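Local coordinates for tryptophan decarboxylase 1 (Oryza sativa subsp. japonica, PDB 6KHO) that decarboxylates L-tryptophan to tryptamine, and 5-hydroxy-L-tryptophan to serotonin, as a homodimer that uses pyridoxal 5'-phosphate as cofactor, at the interface of chains A and B. Coordinates in Å, arbitrary orientation; residue numbers count along the deposited sequence, not the author numbering. Chains: chain A/B, Tryptophan decarboxylase 1.

The interface of chains A and B. Residues chain A 62, 66-67, 88; chain B 138, 141, 145, 390.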
loop_
_atom_site.group_PDB
_atom_site.type_symbol
_atom_site.label_atom_id
_atom_site.label_comp_id
_atom_site.label_asym_id
_atom_site.label_seq_id
_atom_site.Cartn_x
_atom_site.Cartn_y
_atom_site.Cartn_z
ATOM N N LEU A 62 0.316 25.771 -0.757
ATOM C CA LEU A 62 -0.214 25.168 0.465
ATOM C C LEU A 62 0.615 25.554 1.681
ATOM O O LEU A 62 0.066 26.005 2.695
ATOM C CB LEU A 62 -0.292 23.642 0.336
ATOM C CG LEU A 62 -1.114 23.055 1.494
ATOM C CD1 LEU A 62 -2.553 23.575 1.422
ATOM C CD2 LEU A 62 -1.094 21.522 1.518
ATOM N N LEU A 66 -1.078 27.126 5.041
ATOM C CA LEU A 66 -0.742 26.503 6.309
ATOM C C LEU A 66 0.641 27.014 6.671
ATOM O O LEU A 66 1.190 27.872 5.990
ATOM C CB LEU A 66 -0.886 24.987 6.194
ATOM C CG LEU A 66 -2.140 24.639 5.386
ATOM C CD1 LEU A 66 -2.224 23.155 5.079
ATOM C CD2 LEU A 66 -3.402 25.105 6.092
ATOM N N ARG A 67 1.246 26.581 7.737
ATOM C CA ARG A 67 2.550 27.215 7.887
ATOM C C ARG A 67 3.666 26.269 7.472
ATOM O O ARG A 67 3.426 25.126 7.096
ATOM C CB ARG A 67 2.753 27.720 9.304
ATOM C CG ARG A 67 2.092 29.030 9.545
ATOM C CD ARG A 67 2.476 29.442 10.933
ATOM N NE ARG A 67 1.592 30.438 11.462
ATOM C CZ ARG A 67 1.755 30.963 12.665
ATOM N NH1 ARG A 67 2.771 30.567 13.421
ATOM N NH2 ARG A 67 0.910 31.872 13.091
ATOM N N VAL A 88 -7.379 23.227 1.649
ATOM C CA VAL A 88 -7.185 21.954 0.957
ATOM C C VAL A 88 -8.183 21.800 -0.185
ATOM O O VAL A 88 -7.790 21.667 -1.351
ATOM C CB VAL A 88 -7.288 20.778 1.945
ATOM C CG1 VAL A 88 -7.184 19.439 1.202
ATOM C CG2 VAL A 88 -6.235 20.911 3.053
ATOM N N MET B 138 0.064 18.629 0.269
ATOM C CA MET B 138 -0.143 18.216 1.653
ATOM C C MET B 138 0.781 17.068 2.044
ATOM O O MET B 138 1.292 17.033 3.167
ATOM C CB MET B 138 -1.597 17.817 1.894
ATOM C CG MET B 138 -1.814 17.463 3.372
ATOM S SD MET B 138 -3.308 18.105 4.107
ATOM C CE MET B 138 -2.920 19.832 4.381
ATOM N N LEU B 141 4.014 18.659 2.505
ATOM C CA LEU B 141 3.978 19.465 3.726
ATOM C C LEU B 141 4.076 18.592 4.973
ATOM O O LEU B 141 4.869 18.872 5.884
ATOM C CB LEU B 141 2.690 20.284 3.767
ATOM C CG LEU B 141 2.614 21.234 4.963
ATOM C CD1 LEU B 141 3.677 22.337 4.825
ATOM C CD2 LEU B 141 1.218 21.831 5.084
ATOM N N TRP B 145 6.997 18.842 7.710
ATOM C CA TRP B 145 6.702 19.072 9.130
ATOM C C TRP B 145 7.344 18.005 10.014
ATOM O O TRP B 145 8.007 18.320 11.010
ATOM C CB TRP B 145 5.191 19.090 9.366
ATOM C CG TRP B 145 4.510 20.390 9.066
ATOM C CD1 TRP B 145 5.007 21.437 8.348
ATOM C CD2 TRP B 145 3.186 20.761 9.461
ATOM N NE1 TRP B 145 4.070 22.450 8.272
ATOM C CE2 TRP B 145 2.947 22.062 8.955
ATOM C CE3 TRP B 145 2.183 20.128 10.211
ATOM C CZ2 TRP B 145 1.742 22.738 9.169
ATOM C CZ3 TRP B 145 0.984 20.806 10.431
ATOM C CH2 TRP B 145 0.774 22.096 9.904
ATOM N N TRP B 390 -1.205 15.023 8.407
ATOM C CA TRP B 390 -1.310 16.449 8.699
ATOM C C TRP B 390 -2.346 16.711 9.789
ATOM O O TRP B 390 -2.112 17.519 10.694
ATOM C CB TRP B 390 -1.659 17.218 7.422
ATOM C CG TRP B 390 -2.143 18.635 7.700
ATOM C CD1 TRP B 390 -1.375 19.713 8.058
ATOM C CD2 TRP B 390 -3.493 19.104 7.646
ATOM N NE1 TRP B 390 -2.169 20.826 8.223
ATOM C CE2 TRP B 390 -3.473 20.480 7.975
ATOM C CE3 TRP B 390 -4.720 18.497 7.345
ATOM C CZ2 TRP B 390 -4.632 21.254 8.013
ATOM C CZ3 TRP B 390 -5.869 19.263 7.378
ATOM C CH2 TRP B 390 -5.820 20.633 7.720
#
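With CG set beside the backbone N (chi1 -41°), the side chain of A:Leu66 reaches chain B, where B:Met138 starts with CG anti to the backbone N (chi1 -177°), then bends at its second and third torsions to bring its CE methyl up to it. They meet in the homodimer interface of this group II, pyridoxal-phosphate-dependent decarboxylase; the centre of this patch is about 32 Å from A:Tyr359, the active-site proton donor, so the patch probably serves assembly rather than the chemistry directly. The two side chains cross at about a right angle, and CD1 of A:Leu66 lies 3.5 Å from CE of B:Met138, a tight fit. That same CE sits over the centre of the B:Trp390 ring, 3.4 Å above its plane, so the indole backs the methionine from within chain B. From helix 77-88, CG2 of A:Val88 touches CE as well, at 3.7 Å. A:Leu62 works nearer the helix backbone: its CD2 presses on CA of B:Met138 at 3.4 Å, at helix 133-149. One turn further along, B:Leu141 offers CD2 to CD1 of A:Leu66 at 3.7 Å, while its CG lies over one face of B:Trp145, toward the rim, and is likely to limit how that indole can turn. A hydrogen bond adds a polar link: NE1 of B:Trp145 donates to the backbone O of A:Arg67 at 3.0 Å, bent to 150° at the hydrogen. The oxygen lies almost in the indole plane, at its edge, but the N-H approaches from above the carbonyl plane and misses the lone-pair directions. Putting a phenylalanine in place of B:Trp145 would probably leave the A:Arg67 carbonyl without this donor and weaken the hold on the loop after helix 61-65.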